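Diol-dehydratase (Roseburia inulinivorans, PDB 5I2A) is a B12-independent glycyl radical enzyme that carries out the dehydration of 1,2-propanediol, with selectivity for substrate and enantiomer. Local coordinates at residues Ile66-Glu71 with Ala238-Glu243; Pro89-Glu94 with Ile278-His283; Tyr566-Leu571 with Gly581-Ala586; Arg223-Ala228 with Val250-Pro255; Glu191-Gly196 with Ser201-Phe206. All coordinates share one frame; numbering follows the deposited sequence.

Contact 1 of 5, residues Ile66-Glu71 with Ala238-Glu243; sequences IIIRPE and AARRQE
Arg-240 lays its flat guanidinium group against the backbone of Glu-71, and this face-on packing against main-chain atoms makes up most of the contact. Glu-71 CA sits 3.5 Å above the guanidinium plane, over its centre, and Arg-240 NH1 lies 3.5 Å from Glu-71 C. The glutamate turns its CB away from the helix, and its carboxylate forms a salt bridge with Arg-17 of helix 14-22. The arginine gets there by leaving its helix with CG anti to the backbone N (chi1 179°) and bending once at chi2. Ile-68 completes the meeting from another side: its CG2 methyl lies at the edge of the guanidinium, 3.8 Å from Arg-240 NH2, a branched apolar group suited to a buried place. In the fold, this is where the loop after helix 49-63 runs past the first turns of helix 238-253. One helical turn on from the arginine, Glu-243 fixes how the guanidinium is rotated, since Arg-240 NH1 donates to Glu-243 OE1 over 2.9 Å, nearly in the guanidinium plane. NH1 also reaches Glu-72 O, while Glu-243 OE2 pairs with Arg-14. Replacing Arg-240 by a leucine would probably leave Glu-72 O without this donor, Glu-243 without a cationic mate at OE1, and the Glu-71 backbone without the flat group packed against it.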
# COMPACT_ATOMS: atom_id res chain seq x y z
N ILE A 66 10.79 32.21 6.56
CA ILE A 66 10.94 32.25 7.99
C ILE A 66 11.02 33.70 8.43
O ILE A 66 11.29 34.59 7.62
CB ILE A 66 12.19 31.49 8.47
CG1 ILE A 66 13.46 32.16 7.94
CG2 ILE A 66 12.12 30.00 8.06
CD1 ILE A 66 14.71 31.66 8.61
N ILE A 67 10.78 33.92 9.72
CA ILE A 67 10.79 35.27 10.27
C ILE A 67 11.11 35.17 11.76
O ILE A 67 10.76 34.20 12.41
CB ILE A 67 9.44 35.99 10.03
CG1 ILE A 67 9.50 37.44 10.50
CG2 ILE A 67 8.28 35.26 10.73
CD1 ILE A 67 8.30 38.27 10.05
N ILE A 68 11.83 36.16 12.28
CA ILE A 68 12.02 36.30 13.71
C ILE A 68 11.23 37.52 14.14
O ILE A 68 11.49 38.62 13.65
CB ILE A 68 13.50 36.44 14.09
CG1 ILE A 68 14.24 35.15 13.74
CG2 ILE A 68 13.67 36.82 15.57
CD1 ILE A 68 15.70 35.11 14.19
N ARG A 69 10.23 37.32 15.00
CA ARG A 69 9.32 38.39 15.34
C ARG A 69 9.99 39.31 16.38
O ARG A 69 10.92 38.88 17.06
CB ARG A 69 7.99 37.83 15.87
CG ARG A 69 7.37 36.71 15.00
CD ARG A 69 5.87 36.61 15.26
NE ARG A 69 5.23 35.49 14.57
CZ ARG A 69 4.96 35.46 13.27
NH1 ARG A 69 5.29 36.49 12.48
NH2 ARG A 69 4.37 34.40 12.75
N PRO A 70 9.55 40.58 16.47
CA PRO A 70 10.20 41.53 17.38
C PRO A 70 10.31 40.98 18.80
O PRO A 70 9.32 40.50 19.36
CB PRO A 70 9.27 42.75 17.33
CG PRO A 70 8.65 42.68 15.95
CD PRO A 70 8.45 41.20 15.71
N GLU A 71 11.53 40.99 19.33
CA GLU A 71 11.83 40.65 20.72
C GLU A 71 11.74 39.16 21.06
O GLU A 71 11.93 38.78 22.22
CB GLU A 71 10.91 41.43 21.68
CG GLU A 71 11.08 42.95 21.59
CD GLU A 71 10.43 43.67 22.76
OE1 GLU A 71 11.03 43.71 23.84
OE2 GLU A 71 9.32 44.20 22.59
N ALA A 238 21.93 47.55 21.49
CA ALA A 238 23.02 46.68 21.89
C ALA A 238 22.54 45.42 22.60
O ALA A 238 23.10 44.34 22.39
CB ALA A 238 24.00 47.43 22.77
N ALA A 239 21.53 45.55 23.45
CA ALA A 239 21.03 44.41 24.20
C ALA A 239 20.33 43.39 23.29
O ALA A 239 20.55 42.20 23.42
CB ALA A 239 20.10 44.86 25.32
N ARG A 240 19.51 43.88 22.37
CA ARG A 240 18.80 43.02 21.43
C ARG A 240 19.77 42.30 20.50
O ARG A 240 19.61 41.11 20.22
CB ARG A 240 17.79 43.83 20.61
CG ARG A 240 17.00 43.00 19.58
CD ARG A 240 16.30 41.80 20.22
NE ARG A 240 15.57 40.99 19.25
CZ ARG A 240 15.09 39.78 19.50
NH1 ARG A 240 15.26 39.23 20.70
NH2 ARG A 240 14.44 39.11 18.56
N ARG A 241 20.79 43.03 20.03
CA ARG A 241 21.84 42.44 19.22
C ARG A 241 22.44 41.22 19.91
O ARG A 241 22.61 40.18 19.28
CB ARG A 241 22.94 43.47 18.92
CG ARG A 241 24.18 42.86 18.29
CD ARG A 241 25.10 43.91 17.69
NE ARG A 241 26.13 43.30 16.87
CZ ARG A 241 27.26 42.78 17.35
NH1 ARG A 241 27.51 42.81 18.65
NH2 ARG A 241 28.15 42.22 16.53
N GLN A 242 22.75 41.34 21.19
CA GLN A 242 23.25 40.19 21.95
C GLN A 242 22.22 39.06 22.01
O GLN A 242 22.60 37.89 22.01
CB GLN A 242 23.65 40.59 23.37
CG GLN A 242 24.96 41.36 23.45
CD GLN A 242 26.06 40.72 22.62
OE1 GLN A 242 26.34 39.53 22.75
NE2 GLN A 242 26.67 41.51 21.74
N GLU A 243 20.94 39.41 22.10
CA GLU A 243 19.89 38.39 22.15
C GLU A 243 19.89 37.62 20.83
O GLU A 243 19.83 36.40 20.83
CB GLU A 243 18.52 39.01 22.44
CG GLU A 243 18.36 39.46 23.89
CD GLU A 243 17.05 40.16 24.16
OE1 GLU A 243 16.30 40.40 23.20
OE2 GLU A 243 16.76 40.47 25.33

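Contact 2 of 5, residues Pro89-Glu94 with Ile278-His283; sequences PEFSYE and IESSGH. With EDO (1,2-ethanediol), chain C.
Phe-91 crosses to the two serines that follow helix 262-279, and its side chain can be traced outward from the backbone. CB points at the other segment and, with CG anti to the carbonyl carbon (chi1 -57°), steers the ring that way. On one side of the ring CD2 comes within 3.4 Å of Ser-281 OG. The next atom, CE2, touches both hydroxyls, and at the tip CZ lies 3.7 Å from Ser-280 OG. Both oxygens approach obliquely. The small serines allow this close approach and also settle their own hydroxyls: Ser-280 OG accepts from Gly-282 N in an ST turn, and Ser-281 OG bonds to Asn-162 OD1 and Gly-163 N. Over one ring face lies Glu-90 CG, 3.6 Å above the plane. The carboxylate of that glutamate is salt-bridged to Arg-33, and a water spans the remaining gap, donating to Glu-90 OE1 over 2.7 Å and to Glu-279 O over 2.9 Å. Two residues past the serines, His-283 NE2 donates to O2 of a bound 1,2-ethanediol at 2.8 Å, the diol oxygen lying in the plane of the imidazole. His-166, Ser-284, Glu-440 and Asp-452 also bind this probable crystallisation guest, consistent with a diol-binding pocket. The contact is buried between helices 32-43, 49-63 and 133-139, at the point where helix 262-279 gives way to the chain entering strand 283-285.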
# COMPACT_ATOMS: atom_id res chain seq x y z
N PRO A 89 -3.06 20.62 1.24
CA PRO A 89 -3.87 20.04 0.18
C PRO A 89 -3.71 18.53 0.05
O PRO A 89 -4.54 17.90 -0.62
CB PRO A 89 -3.36 20.75 -1.09
CG PRO A 89 -1.95 21.10 -0.77
CD PRO A 89 -1.98 21.48 0.71
N GLU A 90 -2.68 17.94 0.66
CA GLU A 90 -2.50 16.49 0.62
C GLU A 90 -3.68 15.78 1.30
O GLU A 90 -3.97 14.62 1.02
CB GLU A 90 -1.18 16.06 1.26
CG GLU A 90 -1.07 16.29 2.77
CD GLU A 90 -0.37 17.60 3.14
OE1 GLU A 90 0.41 17.62 4.11
OE2 GLU A 90 -0.61 18.62 2.46
N PHE A 91 -4.37 16.48 2.20
CA PHE A 91 -5.52 15.90 2.89
C PHE A 91 -6.82 16.32 2.21
O PHE A 91 -7.62 15.47 1.84
CB PHE A 91 -5.53 16.27 4.37
CG PHE A 91 -4.28 15.87 5.10
CD1 PHE A 91 -3.96 14.53 5.26
CD2 PHE A 91 -3.40 16.82 5.59
CE1 PHE A 91 -2.78 14.14 5.91
CE2 PHE A 91 -2.23 16.45 6.24
CZ PHE A 91 -1.92 15.12 6.40
N SER A 92 -7.01 17.63 2.04
CA SER A 92 -8.17 18.16 1.32
C SER A 92 -7.94 19.63 0.99
O SER A 92 -7.10 20.28 1.62
CB SER A 92 -9.45 18.00 2.12
OG SER A 92 -9.44 18.87 3.24
N TYR A 93 -8.69 20.15 0.03
CA TYR A 93 -8.59 21.57 -0.32
C TYR A 93 -9.87 22.14 -0.94
O TYR A 93 -10.03 23.35 -0.97
CB TYR A 93 -7.43 21.80 -1.28
CG TYR A 93 -7.68 21.18 -2.63
CD1 TYR A 93 -8.37 21.87 -3.62
CD2 TYR A 93 -7.23 19.90 -2.91
CE1 TYR A 93 -8.62 21.30 -4.86
CE2 TYR A 93 -7.46 19.31 -4.16
CZ TYR A 93 -8.16 20.02 -5.12
OH TYR A 93 -8.40 19.46 -6.35
N GLU A 94 -10.74 21.29 -1.48
CA GLU A 94 -11.91 21.81 -2.16
C GLU A 94 -12.77 22.66 -1.22
O GLU A 94 -13.35 23.64 -1.66
CB GLU A 94 -12.75 20.67 -2.78
CG GLU A 94 -12.13 20.15 -4.08
CD GLU A 94 -12.91 19.02 -4.73
OE1 GLU A 94 -14.00 18.68 -4.26
OE2 GLU A 94 -12.41 18.47 -5.73
N ILE A 278 4.09 21.41 10.73
CA ILE A 278 4.37 21.68 9.33
C ILE A 278 4.28 20.35 8.55
O ILE A 278 3.71 20.30 7.48
CB ILE A 278 5.76 22.32 9.15
CG1 ILE A 278 5.77 23.75 9.73
CG2 ILE A 278 6.19 22.34 7.68
CD1 ILE A 278 7.15 24.40 9.67
N GLU A 279 4.85 19.29 9.11
CA GLU A 279 4.82 17.97 8.47
C GLU A 279 3.40 17.52 8.23
O GLU A 279 3.08 17.01 7.16
CB GLU A 279 5.56 16.91 9.32
CG GLU A 279 5.66 15.57 8.56
CD GLU A 279 6.28 14.43 9.37
OE1 GLU A 279 6.09 14.39 10.61
OE2 GLU A 279 6.96 13.59 8.74
N SER A 280 2.53 17.73 9.22
CA SER A 280 1.12 17.40 9.11
C SER A 280 0.25 18.43 9.83
O SER A 280 0.70 19.04 10.79
CB SER A 280 0.86 16.00 9.69
OG SER A 280 -0.53 15.75 9.75
N SER A 281 -0.98 18.59 9.38
CA SER A 281 -1.93 19.51 10.02
C SER A 281 -2.70 18.89 11.19
O SER A 281 -3.61 19.52 11.73
CB SER A 281 -2.93 20.05 8.99
OG SER A 281 -3.49 18.99 8.24
N GLY A 282 -2.37 17.66 11.56
CA GLY A 282 -2.97 17.05 12.74
C GLY A 282 -2.78 17.98 13.94
O GLY A 282 -1.69 18.51 14.14
N HIS A 283 -3.84 18.24 14.69
CA HIS A 283 -3.65 19.05 15.90
C HIS A 283 -3.56 18.13 17.13
O HIS A 283 -3.29 16.93 17.00
CB HIS A 283 -4.75 20.12 16.04
CG HIS A 283 -6.15 19.58 16.16
ND1 HIS A 283 -7.14 19.86 15.24
CD2 HIS A 283 -6.73 18.83 17.13
CE1 HIS A 283 -8.26 19.29 15.62
NE2 HIS A 283 -8.04 18.66 16.76
C1 EDO C . -9.23 16.79 21.18
O1 EDO C . -7.97 16.13 21.17
C2 EDO C . -9.25 17.74 19.98
O2 EDO C . -9.28 17.03 18.72
O HOH W 1 1.28 15.49 5.52

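Contact 3 of 5, residues Tyr566-Leu571 with Gly581-Ala586; sequences YTIKKL and GELKKA
Ile-568 and Leu-583 mark the closest approach of two helical segments, with their CA atoms 8.5 Å apart. The segments are clearly inclined to each other, and both have i to i+4 bonds, such as Leu-571 N to Thr-567 O in one and Ala-586 N to Glu-582 O in the other, though the first also has a wider pi-type turn at 568-571. The segments belong to helices 558-574 and 580-588, two consecutive helices joined by a short connection. Between them Leu-583 does the reaching. With CG anti to its backbone N (chi1 -176°) the side chain heads across the gap, and its CD2 methyl arrives 3.9 Å from Ile-568 CG1. The two side chains cross at about a right angle, and the leucine methyl bears on the isoleucine methylene. The same CD2 has a looser neighbour in Thr-567 CG2, at 4.5 Å. Threonine suits this place because it has two different ends: the methyl faces the leucine, while OG1 is bonded to Pro-710 O. Leu-583 also rests on Val-572 of the first helix, and Leu-571 packs against Met-649 and Ile-650 of helix 637-651, so a third helix helps to close the apolar region. The charged residues lie on other faces, where Lys-570 pairs with Glu-574 and Glu-662, and Glu-582 with Arg-642. No hydrogen bond or salt bridge joins the two segments, so the contact between them is apolar and rests on shape and dispersion, while the short connection and neighbouring helix 637-651 also limit their placement.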
# COMPACT_ATOMS: atom_id res chain seq x y z
N TYR A 566 -35.61 8.46 31.12
CA TYR A 566 -36.36 8.57 32.36
C TYR A 566 -37.79 9.09 32.11
O TYR A 566 -38.75 8.55 32.63
CB TYR A 566 -35.63 9.47 33.36
CG TYR A 566 -36.29 9.50 34.71
CD1 TYR A 566 -36.14 8.44 35.61
CD2 TYR A 566 -37.10 10.56 35.09
CE1 TYR A 566 -36.75 8.46 36.85
CE2 TYR A 566 -37.72 10.59 36.33
CZ TYR A 566 -37.54 9.54 37.20
OH TYR A 566 -38.16 9.55 38.42
N THR A 567 -37.92 10.15 31.32
CA THR A 567 -39.22 10.64 30.90
C THR A 567 -40.11 9.52 30.34
O THR A 567 -41.27 9.35 30.74
CB THR A 567 -39.08 11.72 29.83
OG1 THR A 567 -38.62 12.93 30.43
CG2 THR A 567 -40.43 11.97 29.12
N ILE A 568 -39.54 8.74 29.43
CA ILE A 568 -40.27 7.68 28.76
C ILE A 568 -40.68 6.59 29.73
O ILE A 568 -41.83 6.16 29.74
CB ILE A 568 -39.44 7.08 27.62
CG1 ILE A 568 -39.22 8.13 26.53
CG2 ILE A 568 -40.12 5.83 27.04
CD1 ILE A 568 -38.04 7.85 25.64
N LYS A 569 -39.74 6.19 30.58
CA LYS A 569 -40.00 5.16 31.57
C LYS A 569 -41.10 5.58 32.55
O LYS A 569 -42.03 4.82 32.80
CB LYS A 569 -38.73 4.81 32.33
CG LYS A 569 -38.86 3.63 33.26
CD LYS A 569 -37.67 3.55 34.20
CE LYS A 569 -37.57 2.17 34.85
NZ LYS A 569 -36.75 2.20 36.09
N LYS A 570 -41.00 6.80 33.08
CA LYS A 570 -41.95 7.30 34.09
C LYS A 570 -43.30 7.74 33.55
O LYS A 570 -44.33 7.22 33.97
CB LYS A 570 -41.35 8.48 34.85
CG LYS A 570 -40.33 8.09 35.87
CD LYS A 570 -40.90 7.12 36.88
CE LYS A 570 -39.83 6.70 37.86
NZ LYS A 570 -40.28 5.59 38.74
N LEU A 571 -43.31 8.67 32.61
CA LEU A 571 -44.55 9.28 32.16
C LEU A 571 -45.32 8.46 31.13
O LEU A 571 -46.53 8.58 31.04
CB LEU A 571 -44.29 10.68 31.60
CG LEU A 571 -43.60 11.64 32.57
CD1 LEU A 571 -43.57 13.03 31.98
CD2 LEU A 571 -44.33 11.62 33.90
N GLY A 581 -47.79 8.01 21.58
CA GLY A 581 -48.13 8.78 20.40
C GLY A 581 -48.12 10.27 20.65
O GLY A 581 -47.70 11.04 19.78
N GLU A 582 -48.59 10.69 21.82
CA GLU A 582 -48.55 12.09 22.21
C GLU A 582 -47.12 12.61 22.31
O GLU A 582 -46.80 13.70 21.82
CB GLU A 582 -49.22 12.31 23.56
CG GLU A 582 -50.72 12.20 23.55
CD GLU A 582 -51.30 12.56 24.90
OE1 GLU A 582 -51.94 13.62 24.99
OE2 GLU A 582 -51.10 11.78 25.86
N LEU A 583 -46.28 11.82 22.96
CA LEU A 583 -44.88 12.18 23.14
C LEU A 583 -44.23 12.32 21.78
O LEU A 583 -43.60 13.33 21.50
CB LEU A 583 -44.15 11.14 23.99
CG LEU A 583 -42.69 11.49 24.31
CD1 LEU A 583 -42.60 12.90 24.91
CD2 LEU A 583 -42.06 10.46 25.25
N LYS A 584 -44.44 11.33 20.92
CA LYS A 584 -43.84 11.34 19.59
C LYS A 584 -44.26 12.58 18.82
O LYS A 584 -43.46 13.24 18.18
CB LYS A 584 -44.23 10.09 18.80
CG LYS A 584 -43.68 10.09 17.36
CD LYS A 584 -44.16 8.89 16.57
CE LYS A 584 -43.77 8.98 15.10
NZ LYS A 584 -44.26 7.77 14.38
N LYS A 585 -45.54 12.91 18.90
CA LYS A 585 -46.07 14.01 18.14
C LYS A 585 -45.65 15.35 18.78
O LYS A 585 -45.31 16.30 18.08
CB LYS A 585 -47.59 13.84 18.03
CG LYS A 585 -48.34 14.90 17.25
CD LYS A 585 -47.93 15.06 15.80
CE LYS A 585 -48.99 15.88 15.06
NZ LYS A 585 -49.20 17.21 15.73
N ALA A 586 -45.62 15.41 20.11
CA ALA A 586 -45.13 16.61 20.79
C ALA A 586 -43.69 16.93 20.38
O ALA A 586 -43.34 18.09 20.14
CB ALA A 586 -45.24 16.46 22.31

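Contact 4 of 5, residues Arg223-Ala228 with Val250-Pro255; sequences RYAKMA and VCKNVP
Tyr-224 and Ala-225 bring helix 200-233 against Cys-251 and Lys-252. In Tyr-224 the meeting atom is CB, 4.0 Å from Cys-251 SG. The rest of the side chain leads away from the partner helix, and its hydroxyl bonds with Ser-77 N and Tyr-220 OH while its ring meets that of Tyr-220 edge to face. The tyrosine therefore serves two fronts, a methylene toward the cysteine and a ring toward the loop that holds Ser-77. Ala-225 comes next and is central to the contact. Its methyl is 3.8 Å from Cys-251 CB, and the same carbon lies 3.8 Å from Lys-252 CG, so one CB touches two successive residues of the other helix. The CA atoms of Ala-225 and Cys-251 are 5.1 Å apart, a spacing that favours small residues such as alanine and cysteine on facing sides. These helices, 200-233 and 238-253, are consecutive and antiparallel, an alpha-alpha hairpin joined by a short turn, and the contact lies away from that turn, toward the C-terminal part of helix 238-253. There Val-250 O accepts from both Asn-253 N and Val-254 N as the chain runs on toward Pro-255, which follows a cis peptide bond. Cys-251 SG is placed beside Tyr-224 by standing anti to its carbonyl carbon (chi1 -67°), and the cysteine side chain also packs on Phe-271 of helix 262-279. Lys-252 lays its aliphatic root against Ala-225, and its NZ forms a salt bridge with Glu-229, one turn further along the first helix. Further along, Ala-228 is buried against Ile-247 and Ala-248 of helix 238-253.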
# COMPACT_ATOMS: atom_id res chain seq x y z
N ARG A 223 18.68 27.72 9.30
CA ARG A 223 18.16 28.89 8.60
C ARG A 223 17.87 30.03 9.60
O ARG A 223 18.09 31.20 9.28
CB ARG A 223 16.91 28.54 7.80
CG ARG A 223 17.16 27.59 6.63
CD ARG A 223 15.89 27.33 5.86
NE ARG A 223 15.38 28.54 5.23
CZ ARG A 223 14.11 28.77 4.95
NH1 ARG A 223 13.19 27.85 5.25
NH2 ARG A 223 13.74 29.91 4.39
N TYR A 224 17.40 29.68 10.79
CA TYR A 224 17.14 30.69 11.82
C TYR A 224 18.43 31.27 12.38
O TYR A 224 18.51 32.46 12.65
CB TYR A 224 16.26 30.10 12.94
CG TYR A 224 14.80 30.13 12.55
CD1 TYR A 224 14.02 31.26 12.78
CD2 TYR A 224 14.22 29.05 11.89
CE1 TYR A 224 12.69 31.30 12.39
CE2 TYR A 224 12.89 29.07 11.51
CZ TYR A 224 12.13 30.19 11.75
OH TYR A 224 10.82 30.21 11.35
N ALA A 225 19.44 30.42 12.56
CA ALA A 225 20.74 30.88 13.02
C ALA A 225 21.30 31.92 12.04
O ALA A 225 21.80 32.97 12.45
CB ALA A 225 21.69 29.72 13.18
N LYS A 226 21.17 31.63 10.75
CA LYS A 226 21.65 32.53 9.72
C LYS A 226 20.86 33.83 9.75
O LYS A 226 21.45 34.91 9.67
CB LYS A 226 21.55 31.89 8.34
CG LYS A 226 22.01 32.79 7.20
CD LYS A 226 21.89 32.07 5.87
CE LYS A 226 21.82 33.04 4.70
NZ LYS A 226 21.46 32.34 3.43
N MET A 227 19.54 33.73 9.86
CA MET A 227 18.72 34.93 9.91
C MET A 227 19.05 35.76 11.15
O MET A 227 19.14 36.98 11.07
CB MET A 227 17.23 34.59 9.88
CG MET A 227 16.35 35.81 10.05
SD MET A 227 14.64 35.59 9.54
CE MET A 227 14.82 35.57 7.76
N ALA A 228 19.26 35.10 12.28
CA ALA A 228 19.56 35.82 13.51
C ALA A 228 20.88 36.59 13.38
O ALA A 228 20.98 37.72 13.84
CB ALA A 228 19.61 34.88 14.68
N VAL A 250 22.37 29.22 19.66
CA VAL A 250 21.45 28.17 20.09
C VAL A 250 20.97 27.34 18.88
O VAL A 250 21.02 26.12 18.91
CB VAL A 250 20.25 28.77 20.84
CG1 VAL A 250 19.12 27.75 20.94
CG2 VAL A 250 20.67 29.26 22.23
N CYS A 251 20.55 28.02 17.82
CA CYS A 251 19.98 27.33 16.67
C CYS A 251 21.00 26.54 15.86
O CYS A 251 20.63 25.67 15.07
CB CYS A 251 19.25 28.32 15.77
SG CYS A 251 17.77 29.03 16.53
N LYS A 252 22.29 26.85 16.03
CA LYS A 252 23.34 26.04 15.43
C LYS A 252 23.57 24.74 16.19
O LYS A 252 24.15 23.82 15.65
CB LYS A 252 24.67 26.80 15.36
CG LYS A 252 24.77 27.86 14.29
CD LYS A 252 26.15 28.51 14.37
CE LYS A 252 26.20 29.86 13.69
NZ LYS A 252 26.20 29.74 12.21
N ASN A 253 23.12 24.68 17.44
CA ASN A 253 23.32 23.47 18.24
C ASN A 253 22.09 22.58 18.32
O ASN A 253 22.21 21.36 18.30
CB ASN A 253 23.77 23.83 19.67
CG ASN A 253 24.53 22.68 20.34
OD1 ASN A 253 25.57 22.24 19.84
ND2 ASN A 253 24.03 22.22 21.49
N VAL A 254 20.90 23.18 18.43
CA VAL A 254 19.69 22.38 18.60
C VAL A 254 18.70 22.60 17.46
O VAL A 254 18.61 23.68 16.90
CB VAL A 254 19.00 22.65 19.98
CG1 VAL A 254 19.90 22.20 21.13
CG2 VAL A 254 18.60 24.10 20.13
N PRO A 255 17.94 21.56 17.10
CA PRO A 255 17.87 20.27 17.78
C PRO A 255 18.83 19.21 17.23
O PRO A 255 18.65 18.04 17.57
CB PRO A 255 16.42 19.86 17.55
CG PRO A 255 16.13 20.38 16.21
CD PRO A 255 16.93 21.65 16.03

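Contact 5 of 5, residues Glu191-Gly196 with Ser201-Phe206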
# COMPACT_ATOMS: atom_id res chain seq x y z
N GLU A 191 21.77 -1.47 10.01
CA GLU A 191 22.75 -2.55 10.05
C GLU A 191 22.12 -3.92 10.29
O GLU A 191 22.71 -4.93 9.94
CB GLU A 191 23.80 -2.26 11.13
CG GLU A 191 24.79 -1.19 10.72
CD GLU A 191 25.65 -0.68 11.87
OE1 GLU A 191 26.13 0.47 11.78
OE2 GLU A 191 25.86 -1.42 12.85
N ASN A 192 20.93 -3.95 10.89
CA ASN A 192 20.22 -5.20 11.06
C ASN A 192 19.50 -5.68 9.79
O ASN A 192 18.96 -6.78 9.76
CB ASN A 192 19.19 -5.08 12.19
CG ASN A 192 19.82 -4.84 13.55
OD1 ASN A 192 20.92 -5.32 13.83
ND2 ASN A 192 19.12 -4.10 14.40
N CYS A 193 19.46 -4.84 8.75
CA CYS A 193 18.77 -5.18 7.51
C CYS A 193 19.73 -5.73 6.46
O CYS A 193 20.78 -5.15 6.21
CB CYS A 193 18.04 -3.96 6.94
SG CYS A 193 17.02 -3.09 8.14
N HIS A 194 19.37 -6.85 5.84
CA HIS A 194 20.19 -7.44 4.79
C HIS A 194 19.45 -7.43 3.46
O HIS A 194 18.24 -7.59 3.43
CB HIS A 194 20.59 -8.87 5.16
CG HIS A 194 21.33 -8.95 6.46
ND1 HIS A 194 22.64 -8.54 6.59
CD2 HIS A 194 20.94 -9.35 7.69
CE1 HIS A 194 23.02 -8.69 7.85
NE2 HIS A 194 22.01 -9.19 8.53
N PHE A 195 20.20 -7.22 2.37
CA PHE A 195 19.66 -7.03 1.03
C PHE A 195 18.52 -7.99 0.68
O PHE A 195 17.55 -7.60 0.04
CB PHE A 195 20.79 -7.17 -0.01
CG PHE A 195 21.84 -6.09 0.06
CD1 PHE A 195 21.49 -4.75 0.06
CD2 PHE A 195 23.19 -6.42 0.16
CE1 PHE A 195 22.45 -3.76 0.12
CE2 PHE A 195 24.17 -5.44 0.23
CZ PHE A 195 23.80 -4.10 0.21
N GLY A 196 18.63 -9.24 1.12
CA GLY A 196 17.67 -10.28 0.79
C GLY A 196 16.46 -10.43 1.72
O GLY A 196 15.59 -11.25 1.43
N SER A 201 13.25 -3.68 1.13
CA SER A 201 12.92 -2.51 0.32
C SER A 201 12.11 -1.45 1.09
O SER A 201 12.41 -0.26 1.04
CB SER A 201 12.15 -2.91 -0.94
OG SER A 201 12.98 -3.58 -1.88
N THR A 202 11.08 -1.90 1.79
CA THR A 202 10.17 -0.99 2.45
C THR A 202 10.73 -0.49 3.78
O THR A 202 10.56 0.67 4.13
CB THR A 202 8.80 -1.66 2.69
OG1 THR A 202 9.00 -2.93 3.33
CG2 THR A 202 8.04 -1.86 1.35
N LYS A 203 11.39 -1.37 4.53
CA LYS A 203 12.01 -0.97 5.79
C LYS A 203 13.09 0.07 5.53
O LYS A 203 13.13 1.12 6.18
CB LYS A 203 12.60 -2.17 6.55
CG LYS A 203 13.37 -1.78 7.82
CD LYS A 203 13.51 -2.95 8.81
CE LYS A 203 14.10 -2.47 10.15
NZ LYS A 203 14.32 -3.58 11.13
N MET A 204 13.96 -0.21 4.57
CA MET A 204 15.09 0.69 4.31
C MET A 204 14.61 2.00 3.72
O MET A 204 15.16 3.03 4.04
CB MET A 204 16.12 0.03 3.40
CG MET A 204 16.96 -1.04 4.10
SD MET A 204 17.99 -0.35 5.42
CE MET A 204 18.74 0.99 4.51
N CYS A 205 13.58 1.97 2.87
CA CYS A 205 13.03 3.22 2.37
C CYS A 205 12.53 4.11 3.54
O CYS A 205 12.77 5.31 3.56
CB CYS A 205 11.90 2.97 1.37
SG CYS A 205 11.33 4.47 0.51
N PHE A 206 11.82 3.51 4.48
CA PHE A 206 11.29 4.24 5.64
C PHE A 206 12.43 4.81 6.48
O PHE A 206 12.41 5.98 6.86
CB PHE A 206 10.40 3.34 6.49
CG PHE A 206 9.94 3.97 7.77
CD1 PHE A 206 9.03 5.01 7.77
CD2 PHE A 206 10.44 3.52 8.98
CE1 PHE A 206 8.62 5.60 8.96
CE2 PHE A 206 10.02 4.09 10.17
CZ PHE A 206 9.12 5.14 10.16
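The helix-loop-helix connection between helices 171-190 and 200-233 folds back on the first turns of the second helix, where Cys-193 meets Lys-203 and Met-204. Cys-193 turns its CB toward the helix, and its sulfur lies alongside the aliphatic chain of Lys-203, 3.6 Å from both CD and CE. The lysine offers this flank because CG is anti to the backbone N (chi1 175°) and the chain stays extended to its tip. NZ continues past the cysteine to a salt bridge with Glu-189 and a hydrogen bond to Lys-536 O. Met-204, the next residue, approaches the CB of the cysteine: its chain bends at chi2 and chi3, bringing SD to 3.9 Å from Cys-193 CB. The flexible methionine can thus fill in beside a small cysteine. With an alanine in place of Lys-203, Glu-189 would probably lose its positive mate and the Cys-193 sulfur the methylenes packed against it. Nearby, Phe-195 O and Gly-196 N bond to Asn-509 and Glu-505 of the second subunit, and Ser-201 OG to Tyr-140 O there. This is a connection between consecutive helices that packs back, through a cysteine, on the first turns of the second helix, at the subunit interface.

Along the chain contact 5 closes first, then contacts 1, 4, 2 and 3. Contacts 4 and 5 both use helix 200-233, their centres about 33 Å apart, and both are nested within contact 2, whose segments alternate with those of contact 1. Contact 4 shares helix 238-253 with contact 1 and touches it, Ile-66 packing on Tyr-224, their centres about 13 Å apart. Contact 2 is the most central, about 16 Å from the chain's centre, in the interior beside the bound diol. Contact 3 has its centre about 67 Å from those of contacts 1 and 4, across the chain's centre. All lie in the pyruvate formate lyase-like region, contacts 1, 3, 4 and 5 in its outer helical parts.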